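Local coordinates for dihydrodipicolinate reductase N-terminus domain-containing protein (Mycobacterium smegmatis, PDB 6IAQ) that probably catalyses the NADP-dependent asymmetric reductive amination of ketones to amines, as a native amine dehydrogenase, at residues T136-G139 and Y140-F144. Numbering follows the deposited sequence.
Sequences TGTG and YQDTF. With NAP (NADP nicotinamide-adenine-dinucleotide phosphate), chain F.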
loop_
_atom_site.group_PDB
_atom_site.type_symbol
_atom_site.label_atom_id
_atom_site.label_comp_id
_atom_site.label_asym_id
_atom_site.label_seq_id
_atom_site.Cartn_x
_atom_site.Cartn_y
_atom_site.Cartn_z
ATOM N N THR A 136 -4.168 19.533 -5.551
ATOM C CA THR A 136 -3.993 18.047 -5.561
ATOM C C THR A 136 -5.297 17.368 -5.996
ATOM O O THR A 136 -6.320 17.591 -5.336
ATOM C CB THR A 136 -3.558 17.540 -4.183
ATOM O OG1 THR A 136 -2.274 18.105 -3.874
ATOM C CG2 THR A 136 -3.499 16.024 -4.127
ATOM N N GLY A 137 -5.242 16.593 -7.068
ATOM C CA GLY A 137 -6.291 15.628 -7.443
ATOM C C GLY A 137 -6.178 14.350 -6.641
ATOM O O GLY A 137 -5.087 13.733 -6.649
ATOM N N THR A 138 -7.265 13.956 -5.976
ATOM C CA THR A 138 -7.335 12.702 -5.194
ATOM C C THR A 138 -8.730 12.097 -5.388
ATOM O O THR A 138 -9.388 12.423 -6.393
ATOM C CB THR A 138 -6.925 12.964 -3.750
ATOM O OG1 THR A 138 -7.017 11.768 -2.977
ATOM C CG2 THR A 138 -7.768 14.034 -3.098
ATOM N N GLY A 139 -9.130 11.235 -4.459
ATOM C CA GLY A 139 -10.355 10.426 -4.555
ATOM C C GLY A 139 -10.029 8.949 -4.472
ATOM O O GLY A 139 -8.945 8.574 -3.868
ATOM N N TYR A 140 -10.914 8.129 -5.046
ATOM C CA TYR A 140 -10.848 6.646 -4.921
ATOM C C TYR A 140 -9.477 6.150 -5.406
ATOM O O TYR A 140 -8.836 5.295 -4.737
ATOM C CB TYR A 140 -11.979 5.987 -5.712
ATOM C CG TYR A 140 -11.840 4.481 -5.724
ATOM C CD1 TYR A 140 -11.985 3.754 -4.553
ATOM C CD2 TYR A 140 -11.455 3.814 -6.871
ATOM C CE1 TYR A 140 -11.784 2.392 -4.522
ATOM C CE2 TYR A 140 -11.296 2.438 -6.872
ATOM C CZ TYR A 140 -11.439 1.732 -5.689
ATOM O OH TYR A 140 -11.266 0.378 -5.688
ATOM N N GLN A 141 -9.021 6.677 -6.532
ATOM C CA GLN A 141 -7.849 6.152 -7.292
ATOM C C GLN A 141 -6.583 6.249 -6.437
ATOM O O GLN A 141 -5.660 5.420 -6.658
ATOM C CB GLN A 141 -7.599 6.882 -8.613
ATOM C CG GLN A 141 -8.849 7.366 -9.354
ATOM C CD GLN A 141 -9.086 8.816 -9.019
ATOM O OE1 GLN A 141 -9.329 9.139 -7.857
ATOM N NE2 GLN A 141 -8.850 9.701 -9.997
ATOM N N ASP A 142 -6.503 7.232 -5.540
ATOM C CA ASP A 142 -5.268 7.630 -4.806
ATOM C C ASP A 142 -4.580 6.360 -4.238
ATOM O O ASP A 142 -3.422 6.102 -4.571
ATOM C CB ASP A 142 -5.646 8.647 -3.736
ATOM C CG ASP A 142 -4.540 9.233 -2.889
ATOM O OD1 ASP A 142 -3.495 8.557 -2.702
ATOM O OD2 ASP A 142 -4.761 10.372 -2.377
ATOM N N THR A 143 -5.281 5.611 -3.404
ATOM C CA THR A 143 -4.801 4.332 -2.833
ATOM C C THR A 143 -5.022 3.183 -3.820
ATOM O O THR A 143 -4.043 2.486 -4.151
ATOM C CB THR A 143 -5.458 4.048 -1.487
ATOM O OG1 THR A 143 -5.155 5.098 -0.596
ATOM C CG2 THR A 143 -4.978 2.748 -0.898
ATOM N N PHE A 144 -6.251 2.961 -4.294
ATOM C CA PHE A 144 -6.654 1.640 -4.865
ATOM C C PHE A 144 -6.137 1.441 -6.282
ATOM O O PHE A 144 -6.008 0.276 -6.674
ATOM C CB PHE A 144 -8.163 1.464 -4.748
ATOM C CG PHE A 144 -8.598 1.336 -3.312
ATOM C CD1 PHE A 144 -8.388 0.156 -2.610
ATOM C CD2 PHE A 144 -9.142 2.421 -2.640
ATOM C CE1 PHE A 144 -8.778 0.060 -1.280
ATOM C CE2 PHE A 144 -9.496 2.331 -1.308
ATOM C CZ PHE A 144 -9.298 1.153 -0.616
HETATM P PA NAP F . -22.893 15.647 -8.482
HETATM O O1A NAP F . -23.729 15.087 -7.430
HETATM O O2A NAP F . -23.410 15.965 -9.917
HETATM O O5B NAP F . -22.232 17.002 -7.856
HETATM C C5B NAP F . -21.588 17.999 -8.663
HETATM C C4B NAP F . -21.756 19.344 -7.971
HETATM O O4B NAP F . -21.078 20.380 -8.677
HETATM C C3B NAP F . -23.225 19.821 -7.816
HETATM O O3B NAP F . -23.348 20.159 -6.413
HETATM C C2B NAP F . -23.361 21.093 -8.650
HETATM O O2B NAP F . -24.157 22.123 -8.023
HETATM C C1B NAP F . -21.940 21.559 -8.580
HETATM N N9A NAP F . -21.474 22.473 -9.621
HETATM C C8A NAP F . -21.434 22.301 -10.958
HETATM N N7A NAP F . -20.841 23.369 -11.503
HETATM C C5A NAP F . -20.433 24.172 -10.492
HETATM C C6A NAP F . -19.711 25.460 -10.332
HETATM N N6A NAP F . -19.279 26.137 -11.388
HETATM N N1A NAP F . -19.515 25.934 -9.103
HETATM C C2A NAP F . -19.915 25.295 -7.984
HETATM N N3A NAP F . -20.577 24.116 -8.026
HETATM C C4A NAP F . -20.859 23.581 -9.249
HETATM O O3 NAP F . -21.569 14.713 -8.764
HETATM P PN NAP F . -20.689 13.922 -7.602
HETATM O O1N NAP F . -21.037 12.469 -7.503
HETATM O O2N NAP F . -20.656 14.709 -6.339
HETATM O O5D NAP F . -19.342 14.082 -8.447
HETATM C C5D NAP F . -18.630 15.306 -8.669
HETATM C C4D NAP F . -17.365 15.148 -9.465
HETATM O O4D NAP F . -16.436 14.341 -8.670
HETATM C C3D NAP F . -17.623 14.483 -10.788
HETATM O O3D NAP F . -16.891 15.073 -11.847
HETATM C C2D NAP F . -17.140 13.047 -10.543
HETATM O O2D NAP F . -16.774 12.439 -11.789
HETATM C C1D NAP F . -15.992 13.286 -9.520
HETATM N N1N NAP F . -15.724 12.087 -8.705
HETATM C C2N NAP F . -14.475 11.669 -8.623
HETATM C C3N NAP F . -14.190 10.510 -7.917
HETATM C C7N NAP F . -12.767 10.021 -7.754
HETATM O O7N NAP F . -12.637 8.906 -7.252
HETATM N N7N NAP F . -11.716 10.785 -8.100
HETATM C C4N NAP F . -15.231 9.819 -7.296
HETATM C C5N NAP F . -16.539 10.282 -7.392
HETATM C C6N NAP F . -16.739 11.435 -8.110
HETATM P P2B NAP F . -25.711 21.930 -7.707
HETATM O O1X NAP F . -25.851 20.901 -6.624
HETATM O O2X NAP F . -26.131 23.250 -7.064
HETATM O O3X NAP F . -26.208 21.612 -9.121
HETATM O O HOH W 1 -8.399 12.504 -9.018
#
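The turn that leads from strand 134-137 of the Rossmann-type parallel sheet into helix 141-153 shows how a strand-to-helix junction can grip the carboxamide of a nicotinamide cofactor. Within it, Thr138 and Asp142 join the two ends of the turn: the hydroxyl OG1 of Thr138 donates to OD2 of Asp142 over 2.7 Å, using the carboxylate lone pair that faces away from OD1. OG1 of Thr138 and CG of Asp142 both stand anti to the backbone N of their residue (chi1 179° and -178°), which brings hydroxyl and carboxylate together at an oblique crossing. The same carboxylate is held further by a salt bridge from OD2 to Arg313 and a bond from OD1 to Asn147, so its rotation is probably well fixed. A backbone bond of 3.2 Å from Asp142 N to Gly139 O closes the turn.

On the cofactor side, two residues read the NADP amide. Tyr140 N donates to O7N at 2.9 Å, while the bent chain of Gln141 carries OE1 to N7N, likewise at 2.9 Å, so that the carbonyl oxygen and the amide NH2 each find a complementary partner. This pairing would favour one orientation of the carboxamide. Gly139, between Thr138 and Tyr140, adopts a positive phi (122°), and its side-chain-free backbone passes close beside the cofactor amide. The CB of Tyr140 points away from the preceding segment, and its ring packs edge-to-face with Trp145. A water finally links the turn to the glutamine: it donates to Thr138 O at 2.8 Å and accepts from Gln141 NE2 at 3.0 Å.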